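Redox-sensing transcriptional repressor Rex (Thermoanaerobacter ethanolicus, PDB 3WG9) probably represses transcription as a DNA-binding homodimer in response to changes in the cellular NADH/NAD(+) redox state. Local coordinates at residues L182-P185 with I189-N192; D140-N145 with D164-A169; R17-L22 with K77-D82; E24-D29 with Y66-L71. All coordinates share one frame; numbering follows the deposited sequence.

Interaction 1: L182-P185 with I189-N192; sequences LKVP and ILEN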
loop_
_atom_site.group_PDB
_atom_site.type_symbol
_atom_site.label_atom_id
_atom_site.label_comp_id
_atom_site.label_asym_id
_atom_site.label_seq_id
_atom_site.Cartn_x
_atom_site.Cartn_y
_atom_site.Cartn_z
ATOM N N LEU B 182 -9.997 11.426 3.548
ATOM C CA LEU B 182 -10.869 11.879 4.653
ATOM C C LEU B 182 -10.371 13.136 5.371
ATOM O O LEU B 182 -9.197 13.426 5.319
ATOM C CB LEU B 182 -11.037 10.752 5.671
ATOM C CG LEU B 182 -11.656 9.495 5.074
ATOM C CD1 LEU B 182 -11.684 8.453 6.151
ATOM C CD2 LEU B 182 -13.050 9.723 4.507
ATOM N N LYS B 183 -11.261 13.849 6.051
ATOM C CA LYS B 183 -10.903 15.015 6.840
ATOM C C LYS B 183 -10.908 14.614 8.333
ATOM O O LYS B 183 -11.946 14.129 8.810
ATOM C CB LYS B 183 -11.954 16.112 6.669
ATOM C CG LYS B 183 -12.067 16.692 5.260
ATOM C CD LYS B 183 -10.733 16.739 4.541
ATOM C CE LYS B 183 -10.953 16.920 3.034
ATOM N NZ LYS B 183 -11.897 18.052 2.786
ATOM N N VAL B 184 -9.794 14.844 9.035
ATOM C CA VAL B 184 -9.717 14.632 10.498
ATOM C C VAL B 184 -8.941 15.814 11.070
ATOM O O VAL B 184 -8.186 16.482 10.351
ATOM C CB VAL B 184 -8.943 13.306 10.874
ATOM C CG1 VAL B 184 -9.664 12.029 10.289
ATOM C CG2 VAL B 184 -7.570 13.364 10.358
ATOM N N PRO B 185 -9.068 16.039 12.384
ATOM C CA PRO B 185 -8.337 17.108 13.043
ATOM C C PRO B 185 -6.856 16.797 12.946
ATOM O O PRO B 185 -6.449 15.626 12.849
ATOM C CB PRO B 185 -8.822 17.026 14.509
ATOM C CG PRO B 185 -10.185 16.423 14.424
ATOM C CD PRO B 185 -10.186 15.505 13.198
ATOM N N ILE B 189 -3.979 10.920 13.678
ATOM C CA ILE B 189 -3.143 10.384 12.581
ATOM C C ILE B 189 -4.067 9.822 11.504
ATOM O O ILE B 189 -4.943 9.031 11.838
ATOM C CB ILE B 189 -2.207 9.269 13.081
ATOM C CG1 ILE B 189 -1.172 9.855 14.044
ATOM C CG2 ILE B 189 -1.407 8.638 11.899
ATOM C CD1 ILE B 189 -0.720 8.878 15.177
ATOM N N LEU B 190 -3.915 10.232 10.235
ATOM C CA LEU B 190 -4.758 9.632 9.189
ATOM C C LEU B 190 -3.842 9.041 8.143
ATOM O O LEU B 190 -3.035 9.772 7.585
ATOM C CB LEU B 190 -5.663 10.652 8.490
ATOM C CG LEU B 190 -6.376 10.179 7.190
ATOM C CD1 LEU B 190 -7.354 8.956 7.383
ATOM C CD2 LEU B 190 -7.153 11.338 6.595
ATOM N N GLU B 191 -3.890 7.725 7.945
ATOM C CA GLU B 191 -3.012 7.106 6.932
ATOM C C GLU B 191 -3.926 6.534 5.839
ATOM O O GLU B 191 -4.725 5.612 6.110
ATOM C CB GLU B 191 -2.177 5.983 7.593
ATOM C CG GLU B 191 -1.432 5.031 6.613
ATOM C CD GLU B 191 -0.334 5.741 5.786
ATOM O OE1 GLU B 191 -0.103 6.966 5.968
ATOM O OE2 GLU B 191 0.266 5.036 4.923
ATOM N N ASN B 192 -3.895 7.171 4.661
ATOM C CA ASN B 192 -4.702 6.731 3.530
ATOM C C ASN B 192 -3.934 5.700 2.756
ATOM O O ASN B 192 -2.752 5.887 2.358
ATOM C CB ASN B 192 -5.170 7.873 2.591
ATOM C CG ASN B 192 -5.954 8.965 3.299
ATOM O OD1 ASN B 192 -7.019 8.733 3.892
ATOM N ND2 ASN B 192 -5.434 10.183 3.223
HETATM O O HOH W 1 -6.869 12.955 3.682
#

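Interaction 2: D140-N145 with D164-A169; sequences DFIARN and DRLVRA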
loop_
_atom_site.group_PDB
_atom_site.type_symbol
_atom_site.label_atom_id
_atom_site.label_comp_id
_atom_site.label_asym_id
_atom_site.label_seq_id
_atom_site.Cartn_x
_atom_site.Cartn_y
_atom_site.Cartn_z
ATOM N N ASP B 140 -19.156 4.156 22.052
ATOM C CA ASP B 140 -19.054 3.628 23.398
ATOM C C ASP B 140 -17.915 2.588 23.493
ATOM O O ASP B 140 -17.132 2.583 24.429
ATOM C CB ASP B 140 -20.387 3.001 23.803
ATOM C CG ASP B 140 -20.339 2.436 25.228
ATOM O OD1 ASP B 140 -20.526 3.210 26.195
ATOM O OD2 ASP B 140 -20.091 1.211 25.367
ATOM N N PHE B 141 -17.802 1.746 22.474
ATOM C CA PHE B 141 -16.835 0.659 22.512
ATOM C C PHE B 141 -15.410 1.243 22.537
ATOM O O PHE B 141 -14.523 0.746 23.253
ATOM C CB PHE B 141 -17.018 -0.231 21.278
ATOM C CG PHE B 141 -16.157 -1.445 21.289
ATOM C CD1 PHE B 141 -16.641 -2.646 21.811
ATOM C CD2 PHE B 141 -14.857 -1.392 20.757
ATOM C CE1 PHE B 141 -15.841 -3.786 21.816
ATOM C CE2 PHE B 141 -14.038 -2.512 20.772
ATOM C CZ PHE B 141 -14.529 -3.713 21.300
ATOM N N ILE B 142 -15.189 2.270 21.734
ATOM C CA ILE B 142 -13.844 2.894 21.626
ATOM C C ILE B 142 -13.357 3.377 22.979
ATOM O O ILE B 142 -12.203 3.165 23.347
ATOM C CB ILE B 142 -13.850 4.064 20.601
ATOM C CG1 ILE B 142 -13.853 3.482 19.150
ATOM C CG2 ILE B 142 -12.690 5.015 20.888
ATOM C CD1 ILE B 142 -14.288 4.568 18.109
ATOM N N ALA B 143 -14.240 4.072 23.685
ATOM C CA ALA B 143 -13.927 4.687 24.965
ATOM C C ALA B 143 -13.797 3.610 26.030
ATOM O O ALA B 143 -12.958 3.758 26.877
ATOM C CB ALA B 143 -15.011 5.664 25.388
ATOM N N ARG B 144 -14.604 2.551 25.964
ATOM C CA ARG B 144 -14.554 1.470 26.970
ATOM C C ARG B 144 -13.345 0.557 26.810
ATOM O O ARG B 144 -12.878 -0.026 27.792
ATOM C CB ARG B 144 -15.808 0.579 26.962
ATOM C CG ARG B 144 -17.057 1.277 27.427
ATOM C CD ARG B 144 -17.846 0.515 28.499
ATOM N NE ARG B 144 -18.192 -0.864 28.166
ATOM C CZ ARG B 144 -19.195 -1.542 28.731
ATOM N NH1 ARG B 144 -19.985 -0.954 29.624
ATOM N NH2 ARG B 144 -19.435 -2.806 28.384
ATOM N N ASN B 145 -12.873 0.402 25.579
ATOM C CA ASN B 145 -11.812 -0.562 25.289
ATOM C C ASN B 145 -10.453 0.021 24.905
ATOM O O ASN B 145 -9.625 -0.687 24.339
ATOM C CB ASN B 145 -12.327 -1.509 24.208
ATOM C CG ASN B 145 -13.479 -2.378 24.715
ATOM O OD1 ASN B 145 -13.224 -3.368 25.360
ATOM N ND2 ASN B 145 -14.727 -1.983 24.472
ATOM N N ASP B 164 -15.850 10.785 11.347
ATOM C CA ASP B 164 -16.177 11.825 12.363
ATOM C C ASP B 164 -16.596 11.219 13.696
ATOM O O ASP B 164 -16.251 11.758 14.740
ATOM C CB ASP B 164 -17.320 12.735 11.879
ATOM C CG ASP B 164 -16.908 13.651 10.723
ATOM O OD1 ASP B 164 -15.693 13.834 10.485
ATOM O OD2 ASP B 164 -17.810 14.214 10.063
ATOM N N ARG B 165 -17.354 10.125 13.653
ATOM C CA ARG B 165 -17.797 9.435 14.848
ATOM C C ARG B 165 -16.589 8.884 15.583
ATOM O O ARG B 165 -16.547 8.926 16.828
ATOM C CB ARG B 165 -18.694 8.223 14.513
ATOM C CG ARG B 165 -20.000 8.590 13.810
ATOM C CD ARG B 165 -20.731 7.301 13.649
ATOM N NE ARG B 165 -21.301 6.881 14.919
ATOM C CZ ARG B 165 -22.305 6.041 14.966
ATOM N NH1 ARG B 165 -22.749 5.553 13.803
ATOM N NH2 ARG B 165 -22.863 5.723 16.128
ATOM N N LEU B 166 -15.662 8.253 14.842
ATOM C CA LEU B 166 -14.478 7.675 15.569
ATOM C C LEU B 166 -13.673 8.761 16.232
ATOM O O LEU B 166 -13.179 8.617 17.355
ATOM C CB LEU B 166 -13.522 6.885 14.639
ATOM C CG LEU B 166 -14.158 5.812 13.774
ATOM C CD1 LEU B 166 -13.088 5.112 12.918
ATOM C CD2 LEU B 166 -14.921 4.792 14.550
ATOM N N VAL B 167 -13.495 9.866 15.520
ATOM C CA VAL B 167 -12.794 11.030 16.075
ATOM C C VAL B 167 -13.468 11.597 17.345
ATOM O O VAL B 167 -12.814 11.798 18.382
ATOM C CB VAL B 167 -12.654 12.130 14.972
ATOM C CG1 VAL B 167 -12.246 13.464 15.553
ATOM C CG2 VAL B 167 -11.636 11.663 13.862
ATOM N N ARG B 168 -14.774 11.805 17.320
ATOM C CA ARG B 168 -15.378 12.397 18.528
ATOM C C ARG B 168 -15.370 11.393 19.689
ATOM O O ARG B 168 -15.414 11.809 20.848
ATOM C CB ARG B 168 -16.795 12.892 18.262
ATOM C CG ARG B 168 -17.806 11.813 18.085
ATOM C CD ARG B 168 -19.181 12.430 17.785
ATOM N NE ARG B 168 -20.134 11.357 17.564
ATOM C CZ ARG B 168 -21.261 11.503 16.867
ATOM N NH1 ARG B 168 -21.583 12.686 16.370
ATOM N NH2 ARG B 168 -22.102 10.495 16.733
ATOM N N ALA B 169 -15.239 10.081 19.396
ATOM C CA ALA B 169 -15.131 9.118 20.482
ATOM C C ALA B 169 -13.726 9.009 21.043
ATOM O O ALA B 169 -13.508 8.249 21.998
ATOM C CB ALA B 169 -15.672 7.736 20.091
#

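Interaction 3: R17-L22 with K77-D82; sequences RYHRYL and KILGLD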
loop_
_atom_site.group_PDB
_atom_site.type_symbol
_atom_site.label_atom_id
_atom_site.label_comp_id
_atom_site.label_asym_id
_atom_site.label_seq_id
_atom_site.Cartn_x
_atom_site.Cartn_y
_atom_site.Cartn_z
ATOM N N ARG B 17 10.471 0.265 5.019
ATOM C CA ARG B 17 11.210 -0.406 3.937
ATOM C C ARG B 17 12.552 -0.932 4.476
ATOM O O ARG B 17 12.906 -2.101 4.253
ATOM C CB ARG B 17 11.446 0.533 2.762
ATOM C CG ARG B 17 10.162 1.152 2.154
ATOM C CD ARG B 17 10.536 2.041 0.945
ATOM N NE ARG B 17 11.308 1.263 -0.026
ATOM C CZ ARG B 17 12.401 1.707 -0.655
ATOM N NH1 ARG B 17 12.872 2.924 -0.419
ATOM N NH2 ARG B 17 13.003 0.937 -1.544
ATOM N N TYR B 18 13.271 -0.145 5.300
ATOM C CA TYR B 18 14.518 -0.730 5.846
ATOM C C TYR B 18 14.214 -1.932 6.722
ATOM O O TYR B 18 14.888 -2.979 6.632
ATOM C CB TYR B 18 15.270 0.298 6.678
ATOM C CG TYR B 18 15.584 1.597 5.965
ATOM C CD1 TYR B 18 15.885 1.644 4.605
ATOM C CD2 TYR B 18 15.653 2.773 6.686
ATOM C CE1 TYR B 18 16.214 2.845 3.974
ATOM C CE2 TYR B 18 16.020 3.960 6.080
ATOM C CZ TYR B 18 16.282 4.007 4.726
ATOM O OH TYR B 18 16.575 5.242 4.175
ATOM N N HIS B 19 13.182 -1.820 7.569
ATOM C CA HIS B 19 12.838 -2.884 8.539
ATOM C C HIS B 19 12.492 -4.189 7.778
ATOM O O HIS B 19 12.916 -5.299 8.116
ATOM C CB HIS B 19 11.593 -2.390 9.319
ATOM C CG HIS B 19 11.151 -3.297 10.418
ATOM N ND1 HIS B 19 10.134 -4.224 10.264
ATOM C CD2 HIS B 19 11.583 -3.421 11.695
ATOM C CE1 HIS B 19 9.951 -4.869 11.404
ATOM N NE2 HIS B 19 10.821 -4.403 12.289
ATOM N N ARG B 20 11.687 -4.069 6.744
ATOM C CA ARG B 20 11.235 -5.244 5.978
ATOM C C ARG B 20 12.407 -5.957 5.244
ATOM O O ARG B 20 12.465 -7.175 5.153
ATOM C CB ARG B 20 10.212 -4.741 4.923
ATOM C CG ARG B 20 9.486 -5.857 4.095
ATOM C CD ARG B 20 8.185 -5.340 3.403
ATOM N NE ARG B 20 8.308 -4.018 2.804
ATOM C CZ ARG B 20 8.883 -3.759 1.625
ATOM N NH1 ARG B 20 9.426 -4.754 0.941
ATOM N NH2 ARG B 20 8.957 -2.514 1.117
ATOM N N TYR B 21 13.325 -5.187 4.687
ATOM C CA TYR B 21 14.485 -5.754 4.023
ATOM C C TYR B 21 15.446 -6.454 5.013
ATOM O O TYR B 21 15.861 -7.582 4.731
ATOM C CB TYR B 21 15.221 -4.739 3.151
ATOM C CG TYR B 21 16.426 -5.328 2.459
ATOM C CD1 TYR B 21 16.294 -6.468 1.659
ATOM C CD2 TYR B 21 17.691 -4.770 2.602
ATOM C CE1 TYR B 21 17.371 -7.053 1.031
ATOM C CE2 TYR B 21 18.801 -5.353 1.954
ATOM C CZ TYR B 21 18.623 -6.494 1.168
ATOM O OH TYR B 21 19.673 -7.097 0.505
ATOM N N LEU B 22 15.748 -5.818 6.149
ATOM C CA LEU B 22 16.492 -6.415 7.268
ATOM C C LEU B 22 15.863 -7.681 7.869
ATOM O O LEU B 22 16.574 -8.600 8.321
ATOM C CB LEU B 22 16.685 -5.388 8.380
ATOM C CG LEU B 22 17.843 -4.439 8.019
ATOM C CD1 LEU B 22 17.694 -3.105 8.724
ATOM C CD2 LEU B 22 19.194 -5.068 8.318
ATOM N N LYS B 77 12.066 -0.968 17.269
ATOM C CA LYS B 77 11.847 0.004 18.334
ATOM C C LYS B 77 11.418 1.360 17.780
ATOM O O LYS B 77 10.501 1.996 18.297
ATOM C CB LYS B 77 13.152 0.182 19.153
ATOM C CG LYS B 77 13.123 1.354 20.171
ATOM C CD LYS B 77 14.430 1.606 20.986
ATOM C CE LYS B 77 15.493 2.271 20.112
ATOM N NZ LYS B 77 16.205 3.433 20.718
ATOM N N ILE B 78 12.140 1.851 16.768
ATOM C CA ILE B 78 11.844 3.178 16.196
ATOM C C ILE B 78 10.405 3.179 15.632
ATOM O O ILE B 78 9.679 4.184 15.745
ATOM C CB ILE B 78 12.849 3.499 15.054
ATOM C CG1 ILE B 78 14.207 3.863 15.657
ATOM C CG2 ILE B 78 12.394 4.673 14.191
ATOM C CD1 ILE B 78 15.315 3.716 14.553
ATOM N N LEU B 79 9.996 2.058 15.073
ATOM C CA LEU B 79 8.649 1.975 14.429
ATOM C C LEU B 79 7.531 1.713 15.429
ATOM O O LEU B 79 6.367 1.594 15.016
ATOM C CB LEU B 79 8.617 0.862 13.365
ATOM C CG LEU B 79 9.486 1.262 12.182
ATOM C CD1 LEU B 79 9.740 0.030 11.331
ATOM C CD2 LEU B 79 8.787 2.372 11.401
ATOM N N GLY B 80 7.890 1.653 16.723
ATOM C CA GLY B 80 6.915 1.459 17.823
ATOM C C GLY B 80 6.348 0.059 17.827
ATOM O O GLY B 80 5.314 -0.193 18.471
ATOM N N LEU B 81 7.082 -0.874 17.225
ATOM C CA LEU B 81 6.646 -2.274 17.124
ATOM C C LEU B 81 6.969 -3.130 18.358
ATOM O O LEU B 81 6.578 -4.281 18.406
ATOM C CB LEU B 81 7.102 -2.940 15.820
ATOM C CG LEU B 81 6.678 -2.153 14.559
ATOM C CD1 LEU B 81 7.251 -2.814 13.348
ATOM C CD2 LEU B 81 5.160 -2.185 14.428
ATOM N N ASP B 82 7.592 -2.520 19.365
ATOM C CA ASP B 82 7.726 -3.113 20.702
ATOM C C ASP B 82 6.488 -2.858 21.567
ATOM O O ASP B 82 6.410 -3.369 22.686
ATOM C CB ASP B 82 8.947 -2.488 21.387
ATOM C CG ASP B 82 8.801 -0.977 21.513
ATOM O OD1 ASP B 82 8.514 -0.316 20.478
ATOM O OD2 ASP B 82 8.878 -0.447 22.648
#

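Interaction 4: E24-D29 with Y66-L71; sequences ELLKND and YNVEEL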
loop_
_atom_site.group_PDB
_atom_site.type_symbol
_atom_site.label_atom_id
_atom_site.label_comp_id
_atom_site.label_asym_id
_atom_site.label_seq_id
_atom_site.Cartn_x
_atom_site.Cartn_y
_atom_site.Cartn_z
ATOM N N GLU B 24 14.171 -9.876 6.194
ATOM C CA GLU B 24 14.444 -10.935 5.243
ATOM C C GLU B 24 15.876 -11.451 5.396
ATOM O O GLU B 24 16.090 -12.658 5.441
ATOM C CB GLU B 24 14.172 -10.424 3.839
ATOM C CG GLU B 24 14.516 -11.368 2.673
ATOM C CD GLU B 24 14.280 -10.676 1.327
ATOM O OE1 GLU B 24 15.178 -10.681 0.449
ATOM O OE2 GLU B 24 13.205 -10.053 1.176
ATOM N N LEU B 25 16.832 -10.540 5.553
ATOM C CA LEU B 25 18.228 -10.888 5.821
ATOM C C LEU B 25 18.381 -11.610 7.157
ATOM O O LEU B 25 19.150 -12.562 7.274
ATOM C CB LEU B 25 19.120 -9.630 5.802
ATOM C CG LEU B 25 19.278 -8.688 4.600
ATOM C CD1 LEU B 25 20.104 -7.474 5.002
ATOM C CD2 LEU B 25 19.898 -9.349 3.366
ATOM N N LEU B 26 17.675 -11.148 8.177
ATOM C CA LEU B 26 17.736 -11.784 9.467
ATOM C C LEU B 26 17.167 -13.209 9.390
ATOM O O LEU B 26 17.720 -14.137 9.988
ATOM C CB LEU B 26 17.024 -10.942 10.531
ATOM C CG LEU B 26 17.032 -11.521 11.941
ATOM C CD1 LEU B 26 18.402 -11.432 12.643
ATOM C CD2 LEU B 26 15.941 -10.826 12.737
ATOM N N LYS B 27 16.116 -13.400 8.598
ATOM C CA LYS B 27 15.567 -14.738 8.400
ATOM C C LYS B 27 16.547 -15.675 7.690
ATOM O O LYS B 27 16.575 -16.867 7.985
ATOM C CB LYS B 27 14.267 -14.670 7.611
ATOM C CG LYS B 27 13.255 -15.721 7.999
ATOM C CD LYS B 27 11.852 -15.140 7.836
ATOM C CE LYS B 27 11.783 -13.693 8.355
ATOM N NZ LYS B 27 10.396 -13.085 8.284
ATOM N N ASN B 28 17.321 -15.143 6.749
ATOM C CA ASN B 28 18.368 -15.900 6.030
ATOM C C ASN B 28 19.683 -15.953 6.790
ATOM O O ASN B 28 20.724 -16.305 6.234
ATOM C CB ASN B 28 18.642 -15.287 4.650
ATOM C CG ASN B 28 17.420 -15.247 3.767
ATOM O OD1 ASN B 28 16.377 -15.763 4.124
ATOM N ND2 ASN B 28 17.549 -14.642 2.593
ATOM N N ASP B 29 19.637 -15.560 8.053
ATOM C CA ASP B 29 20.826 -15.460 8.882
ATOM C C ASP B 29 22.024 -14.761 8.254
ATOM O O ASP B 29 23.167 -15.144 8.510
ATOM C CB ASP B 29 21.227 -16.833 9.426
ATOM C CG ASP B 29 20.580 -17.127 10.770
ATOM O OD1 ASP B 29 20.910 -16.416 11.752
ATOM O OD2 ASP B 29 19.755 -18.068 10.848
ATOM N N TYR B 66 26.554 -2.570 8.689
ATOM C CA TYR B 66 25.657 -2.735 9.808
ATOM C C TYR B 66 25.562 -4.195 10.216
ATOM O O TYR B 66 25.508 -5.087 9.369
ATOM C CB TYR B 66 24.249 -2.265 9.373
ATOM C CG TYR B 66 24.190 -0.802 8.954
ATOM C CD1 TYR B 66 24.099 0.201 9.907
ATOM C CD2 TYR B 66 24.272 -0.437 7.607
ATOM C CE1 TYR B 66 24.041 1.520 9.521
ATOM C CE2 TYR B 66 24.180 0.893 7.220
ATOM C CZ TYR B 66 24.099 1.853 8.192
ATOM O OH TYR B 66 24.119 3.184 7.843
ATOM N N ASN B 67 25.421 -4.419 11.505
ATOM C CA ASN B 67 24.945 -5.697 11.997
ATOM C C ASN B 67 23.426 -5.778 11.744
ATOM O O ASN B 67 22.662 -4.886 12.136
ATOM C CB ASN B 67 25.245 -5.829 13.506
ATOM C CG ASN B 67 24.789 -7.149 14.067
ATOM O OD1 ASN B 67 23.652 -7.285 14.495
ATOM N ND2 ASN B 67 25.684 -8.152 14.072
ATOM N N VAL B 68 23.019 -6.826 11.045
ATOM C CA VAL B 68 21.639 -7.003 10.629
ATOM C C VAL B 68 20.714 -7.067 11.824
ATOM O O VAL B 68 19.718 -6.343 11.877
ATOM C CB VAL B 68 21.501 -8.271 9.778
ATOM C CG1 VAL B 68 20.036 -8.669 9.615
ATOM C CG2 VAL B 68 22.178 -8.085 8.442
ATOM N N GLU B 69 21.024 -7.932 12.792
ATOM C CA GLU B 69 20.093 -8.166 13.884
ATOM C C GLU B 69 19.928 -6.898 14.712
ATOM O O GLU B 69 18.836 -6.607 15.203
ATOM C CB GLU B 69 20.546 -9.329 14.782
ATOM C CG GLU B 69 19.550 -9.690 15.901
ATOM C CD GLU B 69 20.064 -10.866 16.743
ATOM O OE1 GLU B 69 20.475 -11.886 16.134
ATOM O OE2 GLU B 69 20.140 -10.755 17.998
ATOM N N GLU B 70 21.015 -6.154 14.907
ATOM C CA GLU B 70 20.943 -4.967 15.767
ATOM C C GLU B 70 20.226 -3.819 15.052
ATOM O O GLU B 70 19.514 -3.039 15.688
ATOM C CB GLU B 70 22.350 -4.503 16.181
ATOM C CG GLU B 70 23.040 -5.527 17.068
ATOM C CD GLU B 70 24.321 -5.007 17.734
ATOM O OE1 GLU B 70 25.071 -4.248 17.079
ATOM O OE2 GLU B 70 24.561 -5.373 18.918
ATOM N N LEU B 71 20.474 -3.687 13.756
ATOM C CA LEU B 71 19.808 -2.630 12.993
ATOM C C LEU B 71 18.324 -2.980 12.960
ATOM O O LEU B 71 17.452 -2.117 13.228
ATOM C CB LEU B 71 20.425 -2.433 11.613
ATOM C CG LEU B 71 19.750 -1.456 10.633
ATOM C CD1 LEU B 71 19.435 -0.125 11.310
ATOM C CD2 LEU B 71 20.511 -1.301 9.347
#

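Interaction 1: L182-P185 with I189-N192
L182 meets L190 chiefly through its backbone: its carbonyl O lies 3.2 Å from L190 CD2, while its own CB is 4.0 Å from the same methyl. The apolar branch of L190 thus lies against a polar oxygen, yet that oxygen has its own partner. A water donates to L182 O at 2.9 Å and accepts from N192 ND2 at 3.2 Å, bridging the loop to the strand. Next along the chain, K183 turns its side chain off the strand, while its O accepts from Q160 of helix 159-168. V184 follows, its CG2 resting 3.8 Å from L190 CB; its CG1 packs on V167, so the two branches serve strand and helix. L190 has CG anti to its backbone N (chi1 168°), which, with CB beside V184 CG2, directs the branch to L182. Strand 189-192 is the outermost, within this chain, of the parallel sheet of this Rossmann-type domain; N192 OD1 is held by N176 of the adjoining strand, close to D181 and H194, zinc ligands of this protein. With no direct hydrogen bond across, apolar side chains and one water join the loop to this strand without extending the sheet.

Interaction 2: D140-N145 with D164-A169
I142 projects from helix 138-144 and meets L166 of helix 159-168 and A169 just past its end, where the two helices lie side by side against the parallel sheet of the Rossmann-type domain. The isoleucine has CG1 anti to its carbonyl carbon (chi1 -76°) and a nearly extended chi2, which sends CD1 out to L166 CD2 at 3.6 Å; the two side chains cross at about a right angle. The same CD1 lies 4.0 Å from A169 CB. The second branch, CG2, runs beside the alanine and comes within 3.5 Å of A169 O. Isoleucine suits this place because its long branch reaches both L166 and A169 CB while the beta-branch CG2 adds a second surface against A169; alanine suits its own because a single methyl lets the helix end come close. Cut back to an alanine, position I142 would probably leave a gap between the helices, with L166 CD2 and A169 CB losing their shared methyl partner. I88 of the central strand and I171 also pack on I142, making it part of the buried seam between helices and sheet. Charges reinforce the pairing, since R165 and R168 both form salt bridges with E139. Helix 138-144 is finished off by N145, whose ND2 lies 3.2 Å above the plane of the F141 ring, over its centre. From there ND2 gives a hydrogen bond of 3.0 Å to F141 O, reaching a lone pair in the carbonyl plane, and N145 N donates to that same oxygen at 2.9 Å.

Interaction 3: R17-L22 with K77-D82
The imidazole of H19 carries L81 CD1 over one face, 4.3 Å from the ring centroid and 28° off the normal, a CH-pi contact whose closest ring atom is CE1 at 3.9 Å. L79 CD1 approaches the ring obliquely, lying 3.7 Å from both H19 CB and H19 CG. The ring of Y72 also stacks on the imidazole, and H19 NE2 is hydrogen-bonded to T76 OG1. In this winged-helix domain the contact joins helix 9-27, in the predicted helix-turn-helix region, to the turn that ends helix 68-78. With CG anti to the backbone N (chi1 -176°), the histidine extends straight out from its helix and sets its ring against the two leucines of that turn. Histidine fits because one flat group offers a face to a methyl and a nitrogen to a hydroxyl; the branched leucines provide methyls at two different angles. Were a leucine to stand here instead of H19, T76 OG1 would probably lose its nitrogen partner and L81 CD1 the ring face on which it rests. The second subunit adjoins the same corner, where S203 of that subunit is hydrogen-bonded to L79 O and also packs against L81. Helix 68-78 ends between the two leucines in a Schellman motif, with G80 at positive phi (71°), a conformation that glycine adopts easily. The turn places L79 and L81 so that both reach H19, and within it G80 N binds K77 O at 3.1 Å.

Interaction 4: E24-D29 with Y66-L71
L26 spans two neighbours, V68 and E69, on the first turn of helix 68-78. Its CB lies 3.9 Å from V68 CG1. From CB the chain turns CG anti to the backbone N (chi1 -180°), carrying the branch past the valine. At the tip, CD1 settles alongside the glutamate stem, 3.7 Å from E69 CB and 3.9 Å from E69 CG, with E69 OE1 at 4.1 Å. The leucine therefore touches the aliphatic part of E69, whose extended chain carries its carboxylate onward at the exposed margin of the contact. A long residue with an apolar stem and a charged end suits such a border.

V68 is the buried part. Its CG1 fits against the backbone of helix 9-27, 3.7 Å from L26 N, and also meets L25 CB at 4.0 Å; CG2 turns to L25 CD1 at 4.1 Å. The compact, branched valine lets the helices approach closely, with I33 and L22 packing on it as well.

Both helix ends are finished here. N67 is the N-cap of helix 68-78, its OD1 accepting from E70 N at 2.9 Å in the carbonyl plane, with an N-H...O angle of 151°. At the other end, D29 at positive phi is the C-prime residue of a Schellman motif that closes helix 9-27. Strand 32-33 follows the end of helix 9-27 and strand 66-67 leads into helix 68-78; they pair antiparallel, and this combination of packed helices with a short antiparallel pair is that of the winged-helix DNA-binding domain.

From the N terminus, helix 9-27 opens interaction 3 at 17-22 and then interaction 4 at 24-29. Interaction 4 closes first, at 66-71, and is nested inside the longer loop that interaction 3 closes at 77-82. Both tie helix 9-27 to helix 68-78, and they touch where L22 packs on L71, so the two contacts adjoin within the winged-helix domain. The chain then enters the Rossmann-type domain. Interaction 2 closes a loop holding one central strand, 149-152, and interaction 1 follows in series with a much shorter loop at the outer strand; the two touch through helix 159-168. Interactions 1 and 3 both touch the second subunit, and E24 of interaction 4 reaches D181 of that subunit.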